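PDB 6TQD: intimin from Escherichia coli O127:H6 str. E2348/69, which probably acts as a bacterial adhesin in attaching and effacing infection, here represented by two extracellular juncture domains of its passenger. Local coordinates for residues A[123-136]-A[170-184]. Numbering follows the deposited sequence.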
loop_
_atom_site.group_PDB
_atom_site.type_symbol
_atom_site.label_atom_id
_atom_site.label_comp_id
_atom_site.label_asym_id
_atom_site.label_seq_id
_atom_site.Cartn_x
_atom_site.Cartn_y
_atom_site.Cartn_z
ATOM N N LYS A 123 25.707 -18.473 9.662
ATOM C CA LYS A 123 26.379 -19.405 10.548
ATOM C C LYS A 123 25.959 -19.164 11.993
ATOM O O LYS A 123 25.778 -18.022 12.433
ATOM C CB LYS A 123 27.898 -19.280 10.415
ATOM C CG LYS A 123 28.641 -20.364 11.186
ATOM C CD LYS A 123 30.154 -20.292 11.012
ATOM C CE LYS A 123 30.828 -21.400 11.807
ATOM N NZ LYS A 123 32.290 -21.178 11.980
ATOM N N ALA A 124 25.787 -20.255 12.731
ATOM C CA ALA A 124 25.372 -20.201 14.131
ATOM C C ALA A 124 26.562 -20.007 15.063
ATOM O O ALA A 124 26.750 -20.756 16.025
ATOM C CB ALA A 124 24.601 -21.468 14.486
ATOM N N ASP A 125 27.384 -18.997 14.776
ATOM C CA ASP A 125 28.583 -18.718 15.559
ATOM C C ASP A 125 28.435 -17.494 16.453
ATOM O O ASP A 125 29.423 -17.052 17.042
ATOM C CB ASP A 125 29.795 -18.557 14.641
ATOM C CG ASP A 125 29.646 -17.422 13.643
ATOM O OD1 ASP A 125 28.580 -16.764 13.609
ATOM O OD2 ASP A 125 30.604 -17.190 12.880
ATOM N N GLY A 126 27.231 -16.951 16.581
ATOM C CA GLY A 126 27.049 -15.740 17.350
ATOM C C GLY A 126 27.723 -14.521 16.768
ATOM O O GLY A 126 27.855 -13.510 17.464
ATOM N N THR A 127 28.159 -14.590 15.513
ATOM C CA THR A 127 28.962 -13.525 14.923
ATOM C C THR A 127 28.375 -13.065 13.591
ATOM O O THR A 127 28.251 -11.855 13.355
ATOM C CB THR A 127 30.416 -13.980 14.749
ATOM O OG1 THR A 127 30.895 -14.529 15.987
ATOM C CG2 THR A 127 31.295 -12.813 14.375
ATOM N N GLU A 128 28.020 -13.997 12.710
ATOM C CA GLU A 128 27.474 -13.587 11.423
ATOM C C GLU A 128 26.114 -12.923 11.622
ATOM O O GLU A 128 25.256 -13.451 12.328
ATOM C CB GLU A 128 27.329 -14.745 10.446
ATOM C CG GLU A 128 26.879 -14.210 9.077
ATOM C CD GLU A 128 26.836 -15.235 7.965
ATOM O OE1 GLU A 128 26.614 -14.811 6.806
ATOM O OE2 GLU A 128 27.005 -16.444 8.228
ATOM N N ALA A 129 25.936 -11.765 11.000
ATOM C CA ALA A 129 24.732 -10.968 11.171
ATOM C C ALA A 129 23.804 -11.141 9.983
ATOM O O ALA A 129 24.238 -11.149 8.826
ATOM C CB ALA A 129 25.099 -9.489 11.308
ATOM N N ILE A 130 22.514 -11.281 10.285
ATOM C CA ILE A 130 21.436 -11.127 9.311
ATOM C C ILE A 130 20.816 -9.760 9.553
ATOM O O ILE A 130 20.388 -9.454 10.671
ATOM C CB ILE A 130 20.395 -12.244 9.459
ATOM C CG1 ILE A 130 21.037 -13.612 9.185
ATOM C CG2 ILE A 130 19.213 -11.992 8.527
ATOM C CD1 ILE A 130 20.087 -14.782 9.355
ATOM N N THR A 131 20.771 -8.927 8.514
ATOM C CA THR A 131 20.285 -7.559 8.648
ATOM C C THR A 131 18.877 -7.466 8.084
ATOM O O THR A 131 18.631 -7.853 6.935
ATOM C CB THR A 131 21.200 -6.568 7.936
ATOM O OG1 THR A 131 22.519 -6.676 8.497
ATOM C CG2 THR A 131 20.692 -5.154 8.108
ATOM N N TYR A 132 17.970 -6.930 8.888
ATOM C CA TYR A 132 16.564 -6.786 8.527
ATOM C C TYR A 132 16.254 -5.330 8.228
ATOM O O TYR A 132 16.783 -4.424 8.871
ATOM C CB TYR A 132 15.666 -7.251 9.668
ATOM C CG TYR A 132 15.638 -8.741 9.896
ATOM C CD1 TYR A 132 16.687 -9.397 10.535
ATOM C CD2 TYR A 132 14.550 -9.497 9.489
ATOM C CE1 TYR A 132 16.648 -10.770 10.743
ATOM C CE2 TYR A 132 14.504 -10.863 9.695
ATOM C CZ TYR A 132 15.555 -11.496 10.328
ATOM O OH TYR A 132 15.527 -12.860 10.545
ATOM N N THR A 133 15.360 -5.112 7.263
ATOM C CA THR A 133 14.923 -3.781 6.875
ATOM C C THR A 133 13.404 -3.769 6.925
ATOM O O THR A 133 12.759 -4.589 6.273
ATOM C CB THR A 133 15.395 -3.427 5.462
ATOM O OG1 THR A 133 16.823 -3.477 5.397
ATOM C CG2 THR A 133 14.923 -2.025 5.078
ATOM N N ALA A 134 12.853 -2.855 7.702
ATOM C CA ALA A 134 11.425 -2.602 7.743
ATOM C C ALA A 134 11.130 -1.330 6.969
ATOM O O ALA A 134 11.846 -0.329 7.107
ATOM C CB ALA A 134 10.951 -2.412 9.180
ATOM N N THR A 135 10.095 -1.381 6.141
ATOM C CA THR A 135 9.598 -0.223 5.416
ATOM C C THR A 135 8.249 0.169 5.991
ATOM O O THR A 135 7.369 -0.682 6.153
ATOM C CB THR A 135 9.464 -0.536 3.924
ATOM O OG1 THR A 135 10.720 -0.989 3.407
ATOM C CG2 THR A 135 9.056 0.727 3.165
ATOM N N VAL A 136 8.095 1.452 6.310
ATOM C CA VAL A 136 6.867 1.992 6.882
ATOM C C VAL A 136 6.220 2.904 5.853
ATOM O O VAL A 136 6.858 3.843 5.367
ATOM C CB VAL A 136 7.144 2.767 8.188
ATOM C CG1 VAL A 136 5.849 3.388 8.719
ATOM C CG2 VAL A 136 7.770 1.851 9.225
ATOM N N GLY A 170 11.691 5.914 4.690
ATOM C CA GLY A 170 10.770 5.038 5.383
ATOM C C GLY A 170 11.363 3.739 5.876
ATOM O O GLY A 170 10.618 2.826 6.215
ATOM N N LYS A 171 12.682 3.625 5.938
ATOM C CA LYS A 171 13.340 2.363 6.253
ATOM C C LYS A 171 14.053 2.418 7.601
ATOM O O LYS A 171 14.707 3.410 7.939
ATOM C CB LYS A 171 14.325 1.978 5.143
ATOM C CG LYS A 171 13.630 1.796 3.787
ATOM C CD LYS A 171 14.509 1.063 2.789
ATOM C CE LYS A 171 13.848 0.989 1.418
ATOM N NZ LYS A 171 12.508 0.342 1.452
ATOM N N ALA A 172 13.902 1.350 8.378
ATOM C CA ALA A 172 14.605 1.165 9.647
ATOM C C ALA A 172 15.214 -0.231 9.656
ATOM O O ALA A 172 14.613 -1.169 9.140
ATOM C CB ALA A 172 13.628 1.311 10.819
ATOM N N THR A 173 16.406 -0.374 10.245
ATOM C CA THR A 173 17.139 -1.632 10.175
ATOM C C THR A 173 17.531 -2.127 11.564
ATOM O O THR A 173 17.583 -1.363 12.536
ATOM C CB THR A 173 18.396 -1.530 9.289
ATOM O OG1 THR A 173 19.311 -0.568 9.836
ATOM C CG2 THR A 173 18.043 -1.136 7.868
ATOM N N VAL A 174 17.808 -3.430 11.628
ATOM C CA VAL A 174 18.280 -4.085 12.849
ATOM C C VAL A 174 19.038 -5.330 12.410
ATOM O O VAL A 174 18.807 -5.856 11.325
ATOM C CB VAL A 174 17.092 -4.434 13.779
ATOM C CG1 VAL A 174 16.199 -5.489 13.142
ATOM C CG2 VAL A 174 17.587 -4.888 15.144
ATOM N N THR A 175 19.952 -5.818 13.265
ATOM C CA THR A 175 20.696 -7.032 12.951
ATOM C C THR A 175 20.353 -8.140 13.946
ATOM O O THR A 175 19.904 -7.884 15.065
ATOM C CB THR A 175 22.217 -6.821 12.924
ATOM O OG1 THR A 175 22.722 -6.703 14.260
ATOM C CG2 THR A 175 22.581 -5.571 12.120
ATOM N N LEU A 176 20.542 -9.376 13.494
ATOM C CA LEU A 176 20.227 -10.584 14.244
ATOM C C LEU A 176 21.421 -11.528 14.174
ATOM O O LEU A 176 21.980 -11.732 13.098
ATOM C CB LEU A 176 19.006 -11.265 13.619
ATOM C CG LEU A 176 18.479 -12.483 14.362
ATOM C CD1 LEU A 176 17.702 -12.042 15.598
ATOM C CD2 LEU A 176 17.625 -13.349 13.447
ATOM N N LYS A 177 21.797 -12.099 15.317
ATOM C CA LYS A 177 22.882 -13.079 15.402
ATOM C C LYS A 177 22.433 -14.206 16.320
ATOM O O LYS A 177 21.546 -14.027 17.159
ATOM C CB LYS A 177 24.168 -12.461 15.972
ATOM C CG LYS A 177 24.704 -11.278 15.178
ATOM C CD LYS A 177 25.838 -10.578 15.912
ATOM C CE LYS A 177 26.322 -9.361 15.140
ATOM N NZ LYS A 177 27.426 -8.652 15.846
ATOM N N SER A 178 23.057 -15.373 16.179
ATOM C CA SER A 178 22.699 -16.492 17.046
ATOM C C SER A 178 23.861 -17.463 17.177
ATOM O O SER A 178 24.610 -17.674 16.220
ATOM C CB SER A 178 21.478 -17.254 16.519
ATOM O OG SER A 178 21.125 -18.303 17.402
ATOM N N ASP A 179 23.987 -18.046 18.372
ATOM C CA ASP A 179 24.930 -19.114 18.677
ATOM C C ASP A 179 24.315 -20.507 18.580
ATOM O O ASP A 179 24.995 -21.491 18.885
ATOM C CB ASP A 179 25.461 -18.938 20.108
ATOM C CG ASP A 179 26.411 -17.772 20.244
ATOM O OD1 ASP A 179 27.508 -17.821 19.645
ATOM O OD2 ASP A 179 26.063 -16.802 20.952
ATOM N N LYS A 180 23.053 -20.620 18.189
ATOM C CA LYS A 180 22.345 -21.893 18.199
ATOM C C LYS A 180 21.784 -22.158 16.810
ATOM O O LYS A 180 21.203 -21.245 16.194
ATOM C CB LYS A 180 21.199 -21.825 19.224
ATOM C CG LYS A 180 20.322 -23.067 19.264
ATOM C CD LYS A 180 19.250 -22.952 20.341
ATOM C CE LYS A 180 18.304 -24.143 20.323
ATOM N NZ LYS A 180 17.229 -24.012 21.347
ATOM N N PRO A 181 21.928 -23.371 16.277
ATOM C CA PRO A 181 21.267 -23.686 15.004
ATOM C C PRO A 181 19.760 -23.761 15.184
ATOM O O PRO A 181 19.265 -24.226 16.210
ATOM C CB PRO A 181 21.845 -25.059 14.636
ATOM C CG PRO A 181 22.206 -25.660 15.940
ATOM C CD PRO A 181 22.702 -24.520 16.788
ATOM N N GLY A 182 19.040 -23.312 14.170
ATOM C CA GLY A 182 17.590 -23.357 14.197
ATOM C C GLY A 182 16.994 -22.184 13.444
ATOM O O GLY A 182 17.693 -21.298 12.953
ATOM N N GLN A 183 15.665 -22.193 13.379
ATOM C CA GLN A 183 14.917 -21.151 12.692
ATOM C C GLN A 183 14.568 -20.020 13.653
ATOM O O GLN A 183 14.325 -20.240 14.838
ATOM C CB GLN A 183 13.626 -21.735 12.117
ATOM C CG GLN A 183 13.825 -22.619 10.893
ATOM C CD GLN A 183 12.509 -23.027 10.252
ATOM O OE1 GLN A 183 11.440 -22.557 10.644
ATOM N NE2 GLN A 183 12.580 -23.914 9.267
ATOM N N VAL A 184 14.539 -18.795 13.122
ATOM C CA VAL A 184 14.214 -17.611 13.908
ATOM C C VAL A 184 13.244 -16.754 13.107
ATOM O O VAL A 184 13.447 -16.540 11.908
ATOM C CB VAL A 184 15.480 -16.793 14.240
ATOM C CG1 VAL A 184 15.141 -15.634 15.163
ATOM C CG2 VAL A 184 16.562 -17.676 14.857
HETATM O O HOH W 1 25.211 -15.633 14.127
HETATM O O HOH W 2 29.009 -10.887 17.671
HETATM O O HOH W 3 29.359 -9.776 14.440
HETATM O O HOH W 4 13.109 -14.047 10.553
#
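Ile130, Tyr132 and Ala134 pair with Leu176, Val174 and Ala172 as successive antiparallel hydrogen-bonded pairs, each exchanging two backbone bonds. The bond from Tyr132 N to Val174 O (2.8 Å) is nearly straight at 174°, and Val136 N to Gly170 O adds a further rung at the end of the ladder. Strands 130-136 and 171-177 are thus neighbours in one sheet of the Ig-like β-sandwich.

On the buried face, the Tyr132 ring crosses Leu176 at a slant: CE1 lies 3.8 Å from Leu176 CB, and OH 3.6 Å from Leu176 CD2. With CG anti to the carbonyl carbon (chi1 -72°), the ring is carried toward Leu176. Tyr132 CB separately meets Val174 CG1 at 3.9 Å. Phe150 and Ile152 of the opposing sheet cover Val174 and Leu176. The phenol donates to a water that in turn donates to Val184 O, so that a single water links the hydroxyl to a strand of the opposing sheet.

The other face carries Thr131, Thr133, Thr135, Lys171, Thr173 and Thr175. Here Thr133 and Thr173 run side by side, OG1 of the former 3.6 Å from CG2 of the latter. Lys171 bends at its last torsion, bringing NZ to 3.0 Å from Thr135 OG1 while its CD rests near Thr133 CG2.

Beyond the ladder, Gly126 N donates to Ser178 O from above the carbonyl plane. Lys177 stretches its aliphatic chain past Ala129, and two waters relay its NZ to the carbonyls of Gly126 and Thr127. Asp125 OD1 shapes this loop by accepting from Thr127 N in an Asx turn and also from Glu128 N, which makes it an Asx motif.

Paired backbone bonds therefore fix the strand register, whereas the loop ends are joined by one direct backbone bond and water bridges.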